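Long-range contacts in SA2223 protein (Staphylococcus aureus, PDB 5KAW), which binds bulky lipophilic cations such as rhodamine 6G and tetraphenylphosphonium on a GyrI-like domain, and may take part in multidrug recognition or resistance: residues 17-22 with 66-71; 60-65 with 130-135; 96-101 with 148-153. All coordinates share one frame; numbering follows the deposited sequence.

Contact 1. Residues 17-22 with 66-71; sequences KETYEN and DGKMSY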
loop_
_atom_site.group_PDB
_atom_site.type_symbol
_atom_site.label_atom_id
_atom_site.label_comp_id
_atom_site.label_asym_id
_atom_site.label_seq_id
_atom_site.Cartn_x
_atom_site.Cartn_y
_atom_site.Cartn_z
ATOM N N LYS A 17 9.599 1.835 -7.819
ATOM C CA LYS A 17 9.888 0.847 -6.792
ATOM C C LYS A 17 11.344 0.971 -6.388
ATOM O O LYS A 17 12.220 0.976 -7.246
ATOM C CB LYS A 17 9.614 -0.571 -7.297
ATOM C CG LYS A 17 9.829 -1.641 -6.230
ATOM C CD LYS A 17 9.731 -3.050 -6.784
ATOM C CE LYS A 17 11.030 -3.473 -7.437
ATOM N NZ LYS A 17 11.047 -4.939 -7.676
ATOM N N GLU A 18 11.595 1.087 -5.092
ATOM C CA GLU A 18 12.952 0.992 -4.573
ATOM C C GLU A 18 13.012 -0.246 -3.700
ATOM O O GLU A 18 11.984 -0.736 -3.226
ATOM C CB GLU A 18 13.356 2.245 -3.804
ATOM C CG GLU A 18 13.605 3.449 -4.726
ATOM C CD GLU A 18 14.296 4.603 -4.024
ATOM O OE1 GLU A 18 14.374 4.569 -2.777
ATOM O OE2 GLU A 18 14.774 5.537 -4.718
ATOM N N THR A 19 14.216 -0.769 -3.528
ATOM C CA THR A 19 14.412 -2.033 -2.833
ATOM C C THR A 19 15.378 -1.834 -1.678
ATOM O O THR A 19 16.437 -1.229 -1.837
ATOM C CB THR A 19 14.928 -3.113 -3.799
ATOM O OG1 THR A 19 13.997 -3.261 -4.882
ATOM C CG2 THR A 19 15.083 -4.443 -3.091
ATOM N N TYR A 20 14.990 -2.335 -0.510
ATOM C CA TYR A 20 15.775 -2.157 0.704
ATOM C C TYR A 20 16.136 -3.516 1.285
ATOM O O TYR A 20 15.358 -4.474 1.195
ATOM C CB TYR A 20 15.003 -1.308 1.717
ATOM C CG TYR A 20 14.444 -0.043 1.109
ATOM C CD1 TYR A 20 15.271 1.037 0.828
ATOM C CD2 TYR A 20 13.096 0.066 0.798
ATOM C CE1 TYR A 20 14.767 2.190 0.258
ATOM C CE2 TYR A 20 12.584 1.210 0.235
ATOM C CZ TYR A 20 13.423 2.271 -0.035
ATOM O OH TYR A 20 12.914 3.412 -0.601
ATOM N N GLU A 21 17.332 -3.588 1.861
ATOM C CA GLU A 21 17.888 -4.836 2.369
ATOM C C GLU A 21 17.028 -5.452 3.463
ATOM O O GLU A 21 16.737 -6.649 3.443
ATOM C CB GLU A 21 19.302 -4.594 2.909
ATOM C CG GLU A 21 20.363 -4.380 1.835
ATOM C CD GLU A 21 20.832 -5.679 1.205
ATOM O OE1 GLU A 21 20.232 -6.735 1.499
ATOM O OE2 GLU A 21 21.804 -5.644 0.420
ATOM N N ASN A 22 16.612 -4.615 4.406
ATOM C CA ASN A 22 16.048 -5.085 5.664
ATOM C C ASN A 22 14.527 -5.187 5.675
ATOM O O ASN A 22 13.972 -6.255 5.928
ATOM C CB ASN A 22 16.505 -4.160 6.799
ATOM C CG ASN A 22 16.195 -2.696 6.527
ATOM O OD1 ASN A 22 15.152 -2.185 6.932
ATOM N ND2 ASN A 22 17.106 -2.015 5.839
ATOM N N ASP A 66 14.259 -12.888 -2.540
ATOM C CA ASP A 66 15.563 -13.034 -1.885
ATOM C C ASP A 66 15.532 -12.559 -0.437
ATOM O O ASP A 66 16.563 -12.540 0.234
ATOM C CB ASP A 66 16.644 -12.265 -2.646
ATOM C CG ASP A 66 16.416 -10.773 -2.641
ATOM O OD1 ASP A 66 15.284 -10.337 -2.339
ATOM O OD2 ASP A 66 17.375 -10.032 -2.951
ATOM N N GLY A 67 14.352 -12.162 0.034
ATOM C CA GLY A 67 14.193 -11.726 1.407
ATOM C C GLY A 67 14.246 -10.218 1.565
ATOM O O GLY A 67 13.949 -9.700 2.634
ATOM N N LYS A 68 14.619 -9.504 0.510
ATOM C CA LYS A 68 14.592 -8.049 0.556
ATOM C C LYS A 68 13.148 -7.567 0.534
ATOM O O LYS A 68 12.225 -8.349 0.308
ATOM C CB LYS A 68 15.389 -7.448 -0.607
ATOM C CG LYS A 68 16.890 -7.706 -0.505
ATOM C CD LYS A 68 17.674 -6.991 -1.598
ATOM C CE LYS A 68 19.120 -7.470 -1.649
ATOM N NZ LYS A 68 19.998 -6.566 -2.443
ATOM N N MET A 69 12.954 -6.283 0.803
ATOM C CA MET A 69 11.624 -5.696 0.808
ATOM C C MET A 69 11.655 -4.455 -0.064
ATOM O O MET A 69 12.539 -3.610 0.079
ATOM C CB MET A 69 11.179 -5.349 2.228
ATOM C CG MET A 69 9.693 -5.006 2.355
ATOM S SD MET A 69 9.335 -4.139 3.890
ATOM C CE MET A 69 9.891 -2.492 3.471
ATOM N N SER A 70 10.706 -4.370 -0.986
ATOM C CA SER A 70 10.583 -3.209 -1.841
ATOM C C SER A 70 9.403 -2.372 -1.411
ATOM O O SER A 70 8.423 -2.874 -0.855
ATOM C CB SER A 70 10.429 -3.613 -3.298
ATOM O OG SER A 70 11.632 -4.174 -3.791
ATOM N N TYR A 71 9.526 -1.081 -1.670
ATOM C CA TYR A 71 8.439 -0.150 -1.467
ATOM C C TYR A 71 8.223 0.552 -2.783
ATOM O O TYR A 71 9.182 1.019 -3.409
ATOM C CB TYR A 71 8.765 0.830 -0.355
ATOM C CG TYR A 71 7.610 1.691 0.124
ATOM C CD1 TYR A 71 6.782 1.264 1.155
ATOM C CD2 TYR A 71 7.381 2.952 -0.414
ATOM C CE1 TYR A 71 5.741 2.058 1.619
ATOM C CE2 TYR A 71 6.338 3.752 0.045
ATOM C CZ TYR A 71 5.524 3.295 1.065
ATOM O OH TYR A 71 4.499 4.092 1.536
#
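Y20 and M69 are joined by two backbone bonds, from Y20 N to M69 O at 2.8 Å and from M69 N to Y20 O at 3.0 Å, the latter almost straight (173° at the hydrogen). E18 and Y71 form the next hydrogen-bonded pair of this antiparallel register, each N about 2.9 Å from the partner's O. Between them T19 faces S70 as a non-hydrogen-bonded pair, and here the side chains supply the missing link: T19 OG1 donates to S70 OG at 2.8 Å. Both oxygens lie beside their own backbone N, anti to the carbonyl carbon (chi1 -57° and -69°), and small hydroxyl residues suit a spot where the CA atoms come so close. S70 OG is also hydrogen-bonded to E64, which forms a salt bridge with K17, and the aliphatic part of K17 runs past S70 with CG 3.6 Å from S70 CB. Beyond the strand ends, K68, extended beyond CG, lies beside the bent chain of E21. Their salt bridge is long, E21 OE2 to K68 NZ 3.5 Å, and E21 is poorly ordered. D66 OD1 accepts from K68 N in an Asx turn with G67 at its middle, where a CB would press on the carbonyl O of D66. On the other face, Y71 CB meets the edge of the Y20 ring at CE2, 3.9 Å away. That face lies under helix 26-39, where F33 touches E18, Y20 and Y71 while R36 pairs with E18; strand 57-63 flanks 69-76 on its other edge.

Contact 2. Residues 60-65 with 130-135; sequences LCIPEL and SAPFFE. With RHQ (rhodamine 6g), chain B; P4P (tetraphenylphosphonium), chain C.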
loop_
_atom_site.group_PDB
_atom_site.type_symbol
_atom_site.label_atom_id
_atom_site.label_comp_id
_atom_site.label_asym_id
_atom_site.label_seq_id
_atom_site.Cartn_x
_atom_site.Cartn_y
_atom_site.Cartn_z
ATOM N N LEU A 60 3.118 0.774 -1.734
ATOM C CA LEU A 60 3.052 -0.678 -1.700
ATOM C C LEU A 60 4.313 -1.286 -1.124
ATOM O O LEU A 60 5.422 -0.933 -1.517
ATOM C CB LEU A 60 2.836 -1.251 -3.101
ATOM C CG LEU A 60 1.573 -0.821 -3.827
ATOM C CD1 LEU A 60 1.942 0.124 -4.961
ATOM C CD2 LEU A 60 0.804 -2.026 -4.326
ATOM N N CYS A 61 4.118 -2.191 -0.184
ATOM C CA CYS A 61 5.198 -3.032 0.312
ATOM C C CYS A 61 5.189 -4.338 -0.468
ATOM O O CYS A 61 4.226 -5.107 -0.396
ATOM C CB CYS A 61 5.055 -3.305 1.807
ATOM S SG CYS A 61 5.438 -1.889 2.855
ATOM N N ILE A 62 6.261 -4.577 -1.216
ATOM C CA ILE A 62 6.369 -5.742 -2.091
ATOM C C ILE A 62 7.448 -6.682 -1.562
ATOM O O ILE A 62 8.608 -6.267 -1.434
ATOM C CB ILE A 62 6.710 -5.322 -3.542
ATOM C CG1 ILE A 62 5.632 -4.368 -4.083
ATOM C CG2 ILE A 62 6.863 -6.546 -4.434
ATOM C CD1 ILE A 62 5.974 -3.714 -5.393
ATOM N N PRO A 63 7.079 -7.941 -1.240
ATOM C CA PRO A 63 8.097 -8.902 -0.798
ATOM C C PRO A 63 8.972 -9.372 -1.956
ATOM O O PRO A 63 8.441 -9.661 -3.029
ATOM C CB PRO A 63 7.274 -10.067 -0.232
ATOM C CG PRO A 63 5.976 -9.991 -0.939
ATOM C CD PRO A 63 5.729 -8.540 -1.251
ATOM N N GLU A 64 10.284 -9.437 -1.754
ATOM C CA GLU A 64 11.180 -9.955 -2.784
ATOM C C GLU A 64 11.541 -11.390 -2.433
ATOM O O GLU A 64 11.609 -11.748 -1.259
ATOM C CB GLU A 64 12.429 -9.081 -2.915
ATOM C CG GLU A 64 12.129 -7.629 -3.299
ATOM C CD GLU A 64 11.600 -7.465 -4.714
ATOM O OE1 GLU A 64 11.630 -8.441 -5.491
ATOM O OE2 GLU A 64 11.154 -6.347 -5.050
ATOM N N LEU A 65 11.763 -12.220 -3.447
ATOM C CA LEU A 65 12.024 -13.632 -3.209
ATOM C C LEU A 65 13.359 -13.867 -2.504
ATOM O O LEU A 65 13.572 -14.933 -1.947
ATOM C CB LEU A 65 11.996 -14.408 -4.529
ATOM C CG LEU A 65 10.671 -14.360 -5.297
ATOM C CD1 LEU A 65 10.778 -15.142 -6.587
ATOM C CD2 LEU A 65 9.525 -14.897 -4.456
ATOM N N SER A 130 3.050 -13.414 0.436
ATOM C CA SER A 130 3.761 -13.217 -0.829
ATOM C C SER A 130 3.151 -12.108 -1.670
ATOM O O SER A 130 3.723 -11.717 -2.690
ATOM C CB SER A 130 3.766 -14.505 -1.644
ATOM O OG SER A 130 2.444 -14.875 -2.000
ATOM N N ALA A 131 1.983 -11.624 -1.253
ATOM C CA ALA A 131 1.242 -10.622 -2.010
ATOM C C ALA A 131 1.546 -9.216 -1.475
ATOM O O ALA A 131 1.777 -9.042 -0.282
ATOM C CB ALA A 131 -0.250 -10.904 -1.939
ATOM N N PRO A 132 1.542 -8.202 -2.351
ATOM C CA PRO A 132 1.757 -6.855 -1.809
ATOM C C PRO A 132 0.640 -6.399 -0.865
ATOM O O PRO A 132 -0.521 -6.742 -1.093
ATOM C CB PRO A 132 1.786 -5.971 -3.060
ATOM C CG PRO A 132 2.096 -6.902 -4.199
ATOM C CD PRO A 132 1.474 -8.212 -3.820
ATOM N N PHE A 133 0.989 -5.640 0.171
ATOM C CA PHE A 133 -0.013 -4.901 0.934
ATOM C C PHE A 133 0.316 -3.429 0.731
ATOM O O PHE A 133 1.427 -3.100 0.285
ATOM C CB PHE A 133 -0.048 -5.308 2.426
ATOM C CG PHE A 133 1.215 -5.018 3.201
ATOM C CD1 PHE A 133 1.437 -3.766 3.751
ATOM C CD2 PHE A 133 2.149 -6.018 3.435
ATOM C CE1 PHE A 133 2.585 -3.505 4.485
ATOM C CE2 PHE A 133 3.302 -5.760 4.175
ATOM C CZ PHE A 133 3.514 -4.506 4.703
ATOM N N PHE A 134 -0.628 -2.537 1.009
ATOM C CA PHE A 134 -0.364 -1.133 0.724
ATOM C C PHE A 134 -1.140 -0.109 1.541
ATOM O O PHE A 134 -2.226 -0.365 2.091
ATOM C CB PHE A 134 -0.584 -0.851 -0.779
ATOM C CG PHE A 134 -1.998 -1.084 -1.283
ATOM C CD1 PHE A 134 -2.944 -0.071 -1.247
ATOM C CD2 PHE A 134 -2.357 -2.292 -1.862
ATOM C CE1 PHE A 134 -4.227 -0.274 -1.735
ATOM C CE2 PHE A 134 -3.637 -2.500 -2.345
ATOM C CZ PHE A 134 -4.570 -1.495 -2.282
ATOM N N GLU A 135 -0.522 1.062 1.612
ATOM C CA GLU A 135 -1.147 2.272 2.117
ATOM C C GLU A 135 -1.809 2.976 0.947
ATOM O O GLU A 135 -1.249 3.029 -0.152
ATOM C CB GLU A 135 -0.107 3.191 2.783
ATOM C CG GLU A 135 0.725 2.525 3.875
ATOM C CD GLU A 135 2.209 2.890 3.793
ATOM O OE1 GLU A 135 2.526 4.065 3.533
ATOM O OE2 GLU A 135 3.056 2.001 3.999
HETATM C C1 RHQ B . 3.589 10.151 3.061
HETATM C C2 RHQ B . 4.477 11.114 3.509
HETATM C C3 RHQ B . 4.314 12.476 3.040
HETATM C C4 RHQ B . 3.285 12.793 2.167
HETATM C C5 RHQ B . 2.374 11.811 1.713
HETATM C C6 RHQ B . 2.527 10.485 2.158
HETATM O O1 RHQ B . 3.729 8.809 3.504
HETATM C C7 RHQ B . 4.755 8.450 4.391
HETATM C C8 RHQ B . 5.657 9.398 4.847
HETATM C C9 RHQ B . 5.533 10.753 4.400
HETATM C C10 RHQ B . 4.854 7.079 4.809
HETATM C C11 RHQ B . 5.829 6.699 5.663
HETATM C C12 RHQ B . 6.762 7.670 6.141
HETATM C C13 RHQ B . 6.669 9.000 5.733
HETATM N N1 RHQ B . 5.983 5.364 6.112
HETATM C C14 RHQ B . 6.583 11.601 4.610
HETATM C C15 RHQ B . 7.878 11.334 4.076
HETATM C C16 RHQ B . 8.917 12.214 4.306
HETATM C C17 RHQ B . 8.697 13.398 5.068
HETATM C C18 RHQ B . 7.429 13.675 5.593
HETATM C C19 RHQ B . 6.369 12.758 5.359
HETATM C C20 RHQ B . 7.909 7.370 7.102
HETATM C C21 RHQ B . 3.503 14.260 1.973
HETATM C C22 RHQ B . 4.917 4.410 5.943
HETATM C C23 RHQ B . 3.692 4.769 6.834
HETATM N N2 RHQ B . 1.421 12.162 0.887
HETATM C C24 RHQ B . 0.403 11.269 0.489
HETATM C C25 RHQ B . -0.574 12.001 -0.468
HETATM C C26 RHQ B . 5.073 13.277 6.020
HETATM O O27 RHQ B . 4.225 12.431 6.436
HETATM O O2 RHQ B . 4.836 14.689 6.114
HETATM C C28 RHQ B . 3.601 15.077 6.689
HETATM C C29 RHQ B . 2.459 14.848 5.696
HETATM P P P4P C . 2.894 -9.687 7.359
HETATM C C1A P4P C . 2.198 -10.508 8.826
HETATM C C2A P4P C . 1.709 -11.803 8.735
HETATM C C3A P4P C . 1.185 -12.425 9.856
HETATM C C4A P4P C . 1.145 -11.756 11.071
HETATM C C5A P4P C . 1.632 -10.463 11.166
HETATM C C6A P4P C . 2.159 -9.841 10.044
HETATM C C1C P4P C . 4.451 -10.537 6.903
HETATM C C6C P4P C . 4.774 -11.746 7.510
HETATM C C5C P4P C . 5.942 -12.425 7.188
HETATM C C4C P4P C . 6.806 -11.901 6.246
HETATM C C3C P4P C . 6.495 -10.702 5.634
HETATM C C2C P4P C . 5.327 -10.019 5.957
HETATM C C1D P4P C . 1.667 -9.785 6.017
HETATM C C6D P4P C . 2.056 -9.713 4.693
HETATM C C5D P4P C . 1.120 -9.782 3.669
HETATM C C4D P4P C . -0.224 -9.923 3.969
HETATM C C3D P4P C . -0.616 -9.993 5.294
HETATM C C2D P4P C . 0.322 -9.922 6.313
HETATM C C6B P4P C . 2.053 -7.051 7.949
HETATM C C5B P4P C . 2.279 -5.726 8.289
HETATM C C4B P4P C . 3.575 -5.277 8.481
HETATM C C3B P4P C . 4.643 -6.153 8.335
HETATM C C2B P4P C . 4.418 -7.481 7.994
HETATM C C1B P4P C . 3.119 -7.932 7.794
#
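C61 lies against F133, and their meeting is the tight heart of this contact. C61 CB sits over one face of the phenyl ring, 3.7 Å from its centroid and 21° off the normal, a CH-pi contact offset toward the rim at CZ. The ring reaches this position because F133 CG stands between its own backbone N and carbonyl carbon (chi1 63°), which folds the side chain across to the neighbouring strand. C61 SG approaches the ring obliquely as a sulfur-aromatic contact, though a second conformer of this cysteine makes its place less certain. A small residue suits this place, since it leaves room for the ring to cover its CB. The backbone bond from C61 N to F133 O is sound at 2.9 Å; the return bond from F133 N to C61 O is weak at 3.3 Å, marking where the strands begin to part. On the reverse face L60 CG packs on F134 CB at 3.7 Å, the two side chains running alongside each other. Toward P63 and S130 the fit slackens: P132 CB lies 4.3 Å from both L60 CD2 and I62 CG1, and S130 is exposed, although P63 CG makes a single close touch on S130 O at 3.3 Å. Neither proline has an N-H to give, which suits strand ends where pairing stops. Chemically, F133, packed on C61, turns aromatic carbon to tetraphenylphosphonium, while E135, further along its strand and hydrogen-bonded to the hydroxyls of Y71 and Y137, reaches rhodamine 6G, where its negative charge probably stabilises the bound dye.

Contact 3. Residues 96-101 with 148-153; sequences YMVFEA and ITEIWM. With P4P (tetraphenylphosphonium), chain C.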
loop_
_atom_site.group_PDB
_atom_site.type_symbol
_atom_site.label_atom_id
_atom_site.label_comp_id
_atom_site.label_asym_id
_atom_site.label_seq_id
_atom_site.Cartn_x
_atom_site.Cartn_y
_atom_site.Cartn_z
ATOM N N TYR A 96 -9.269 -8.228 0.255
ATOM C CA TYR A 96 -8.500 -7.485 1.253
ATOM C C TYR A 96 -9.278 -7.241 2.535
ATOM O O TYR A 96 -10.490 -7.064 2.510
ATOM C CB TYR A 96 -8.070 -6.113 0.718
ATOM C CG TYR A 96 -7.078 -6.127 -0.424
ATOM C CD1 TYR A 96 -5.716 -5.979 -0.191
ATOM C CD2 TYR A 96 -7.506 -6.260 -1.735
ATOM C CE1 TYR A 96 -4.807 -5.980 -1.238
ATOM C CE2 TYR A 96 -6.602 -6.268 -2.786
ATOM C CZ TYR A 96 -5.255 -6.126 -2.531
ATOM O OH TYR A 96 -4.346 -6.120 -3.575
ATOM N N MET A 97 -8.557 -7.227 3.652
ATOM C CA MET A 97 -8.999 -6.519 4.850
ATOM C C MET A 97 -8.499 -5.080 4.759
ATOM O O MET A 97 -7.292 -4.847 4.629
ATOM C CB MET A 97 -8.459 -7.164 6.118
ATOM C CG MET A 97 -8.881 -8.597 6.335
ATOM S SD MET A 97 -7.997 -9.321 7.735
ATOM C CE MET A 97 -9.245 -9.295 9.006
ATOM N N VAL A 98 -9.420 -4.124 4.821
ATOM C CA VAL A 98 -9.075 -2.716 4.676
ATOM C C VAL A 98 -9.302 -2.003 5.998
ATOM O O VAL A 98 -10.422 -1.979 6.527
ATOM C CB VAL A 98 -9.890 -2.033 3.572
ATOM C CG1 VAL A 98 -9.390 -0.611 3.354
ATOM C CG2 VAL A 98 -9.785 -2.823 2.284
ATOM N N PHE A 99 -8.221 -1.451 6.534
ATOM C CA PHE A 99 -8.248 -0.746 7.808
ATOM C C PHE A 99 -8.101 0.756 7.580
ATOM O O PHE A 99 -7.539 1.176 6.567
ATOM C CB PHE A 99 -7.123 -1.245 8.715
ATOM C CG PHE A 99 -7.108 -2.734 8.909
ATOM C CD1 PHE A 99 -7.673 -3.305 10.033
ATOM C CD2 PHE A 99 -6.521 -3.562 7.967
ATOM C CE1 PHE A 99 -7.659 -4.677 10.216
ATOM C CE2 PHE A 99 -6.503 -4.934 8.140
ATOM C CZ PHE A 99 -7.072 -5.493 9.268
ATOM N N GLU A 100 -8.589 1.553 8.525
ATOM C CA GLU A 100 -8.416 3.004 8.479
ATOM C C GLU A 100 -7.515 3.508 9.591
ATOM O O GLU A 100 -7.737 3.214 10.762
ATOM C CB GLU A 100 -9.771 3.709 8.577
ATOM C CG GLU A 100 -10.634 3.562 7.342
ATOM C CD GLU A 100 -11.958 4.286 7.474
ATOM O OE1 GLU A 100 -12.400 4.511 8.616
ATOM O OE2 GLU A 100 -12.552 4.638 6.438
ATOM N N ALA A 101 -6.507 4.292 9.220
ATOM C CA ALA A 101 -5.709 5.025 10.198
ATOM C C ALA A 101 -6.085 6.500 10.133
ATOM O O ALA A 101 -5.892 7.146 9.099
ATOM C CB ALA A 101 -4.238 4.838 9.935
ATOM N N ILE A 148 -7.575 10.394 6.810
ATOM C CA ILE A 148 -7.666 8.936 6.838
ATOM C C ILE A 148 -6.798 8.305 5.763
ATOM O O ILE A 148 -6.972 8.555 4.564
ATOM C CB ILE A 148 -9.120 8.463 6.656
ATOM C CG1 ILE A 148 -9.955 8.892 7.871
ATOM C CG2 ILE A 148 -9.185 6.946 6.476
ATOM C CD1 ILE A 148 -11.443 8.744 7.688
ATOM N N THR A 149 -5.853 7.490 6.217
ATOM C CA THR A 149 -5.064 6.634 5.345
ATOM C C THR A 149 -5.688 5.244 5.398
ATOM O O THR A 149 -6.015 4.767 6.485
ATOM C CB THR A 149 -3.598 6.558 5.794
ATOM O OG1 THR A 149 -3.068 7.881 5.948
ATOM C CG2 THR A 149 -2.764 5.773 4.786
ATOM N N GLU A 150 -5.870 4.599 4.248
ATOM C CA GLU A 150 -6.312 3.205 4.240
ATOM C C GLU A 150 -5.118 2.252 4.156
ATOM O O GLU A 150 -4.119 2.533 3.491
ATOM C CB GLU A 150 -7.288 2.953 3.093
ATOM C CG GLU A 150 -8.560 3.745 3.256
ATOM C CD GLU A 150 -9.605 3.422 2.210
ATOM O OE1 GLU A 150 -9.282 2.728 1.228
ATOM O OE2 GLU A 150 -10.753 3.872 2.371
ATOM N N ILE A 151 -5.229 1.137 4.868
ATOM C CA ILE A 151 -4.225 0.078 4.855
ATOM C C ILE A 151 -4.903 -1.175 4.326
ATOM O O ILE A 151 -5.863 -1.665 4.925
ATOM C CB ILE A 151 -3.633 -0.186 6.258
ATOM C CG1 ILE A 151 -2.921 1.071 6.773
ATOM C CG2 ILE A 151 -2.663 -1.372 6.218
ATOM C CD1 ILE A 151 -2.562 1.022 8.245
ATOM N N TRP A 152 -4.396 -1.672 3.201
ATOM C CA TRP A 152 -5.008 -2.775 2.465
ATOM C C TRP A 152 -4.158 -4.029 2.608
ATOM O O TRP A 152 -3.019 -4.071 2.120
ATOM C CB TRP A 152 -5.161 -2.425 0.981
ATOM C CG TRP A 152 -6.197 -1.398 0.679
ATOM C CD1 TRP A 152 -6.223 -0.096 1.106
ATOM C CD2 TRP A 152 -7.356 -1.572 -0.147
ATOM N NE1 TRP A 152 -7.333 0.541 0.606
ATOM C CE2 TRP A 152 -8.048 -0.344 -0.161
ATOM C CE3 TRP A 152 -7.880 -2.651 -0.870
ATOM C CZ2 TRP A 152 -9.233 -0.163 -0.873
ATOM C CZ3 TRP A 152 -9.063 -2.469 -1.571
ATOM C CH2 TRP A 152 -9.724 -1.235 -1.569
ATOM N N MET A 153 -4.722 -5.030 3.283
ATOM C CA MET A 153 -4.055 -6.293 3.582
ATOM C C MET A 153 -4.716 -7.446 2.824
ATOM O O MET A 153 -5.884 -7.757 3.070
ATOM C CB MET A 153 -4.108 -6.586 5.084
ATOM C CG MET A 153 -3.390 -5.567 5.980
ATOM S SD MET A 153 -1.596 -5.391 5.729
ATOM C CE MET A 153 -1.136 -7.066 5.464
HETATM P P P4P C . 2.894 -9.687 7.359
HETATM C C1A P4P C . 2.198 -10.508 8.826
HETATM C C2A P4P C . 1.709 -11.803 8.735
HETATM C C3A P4P C . 1.185 -12.425 9.856
HETATM C C4A P4P C . 1.145 -11.756 11.071
HETATM C C5A P4P C . 1.632 -10.463 11.166
HETATM C C6A P4P C . 2.159 -9.841 10.044
HETATM C C1C P4P C . 4.451 -10.537 6.903
HETATM C C6C P4P C . 4.774 -11.746 7.510
HETATM C C5C P4P C . 5.942 -12.425 7.188
HETATM C C4C P4P C . 6.806 -11.901 6.246
HETATM C C3C P4P C . 6.495 -10.702 5.634
HETATM C C2C P4P C . 5.327 -10.019 5.957
HETATM C C1D P4P C . 1.667 -9.785 6.017
HETATM C C6D P4P C . 2.056 -9.713 4.693
HETATM C C5D P4P C . 1.120 -9.782 3.669
HETATM C C4D P4P C . -0.224 -9.923 3.969
HETATM C C3D P4P C . -0.616 -9.993 5.294
HETATM C C2D P4P C . 0.322 -9.922 6.313
HETATM C C6B P4P C . 2.053 -7.051 7.949
HETATM C C5B P4P C . 2.279 -5.726 8.289
HETATM C C4B P4P C . 3.575 -5.277 8.481
HETATM C C3B P4P C . 4.643 -6.153 8.335
HETATM C C2B P4P C . 4.418 -7.481 7.994
HETATM C C1B P4P C . 3.119 -7.932 7.794
HETATM O O HOH W 1 -11.759 5.690 3.661
HETATM O O HOH W 2 -3.613 8.786 8.475
#
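W152 turns the edge of its indole toward the face of Y96, a T-shaped pair with planes at 73° and W152 CE3 3.6 Å from Y96 CG. V98 lies along the same indole and covers one face: its CG2 stands over the centre of the six-membered ring, 3.7 Å from the centroid, while CG1 reaches the pyrrole side at NE1. V98 can use both branches because CG1 is anti to the backbone N (chi1 -174°) and CG2 anti to the carbonyl carbon, and a branched residue is well shaped for such a flat wall. The indole's rotation is further fixed by W152 NE1, which donates to E150 OE1 at 3.0 Å on the anti side of the carboxylate. E150 in turn lies near E100, their OE2 atoms 4.5 Å apart; a water modelled between them is hydrogen-bonded to E100 OE2, but its place beside E150 is doubtful. E100 also lays its CG against I148 CG2. On the opposite face F99 CE2 touches M153 CG at 3.8 Å, and M153 belongs to the tetraphenylphosphonium pocket, its flexible thioether suited to lining a site for phenyl rings. A second water bridges A101 O and T149 OG1. All this rests on three hydrogen-bonded pairs, M97 with M153, F99 with I151 and A101 with T149. Further out, F134 stacks on W152, and L8 and Q6 of strand 4-20 touch it. E100 and E150 share a face with V98 and W152, while M97, F99, I151 and M153 occupy the other, over which helix 107-119 lies. The pairing is one seam of the antiparallel sheet, closed into a barrel, of this GyrI-like protein of the SHS2 clan.

In the fold
The three contacts are seams of a single six-stranded antiparallel sheet that closes into a barrel. Contacts 1 and 2 have centres about 9 Å apart and touch across the neighbouring strands 57-63 and 69-76, while contact 3, its centre about 14 Å from that of contact 2, joins it through strands 133-137 and 148-155. Contacts 1 and 3, about 22 Å apart between centres, fall on opposite sides of the chain's centre, yet strands 4-20 and 87-102 meet to complete the ring. Along the chain contact 2 crosses contacts 1 and 3, and contact 1 closes before contact 3 opens. Contacts 2 and 3 share the tetraphenylphosphonium pocket; E135, on F133's strand, lines that of rhodamine 6G, so one strand serves both sites.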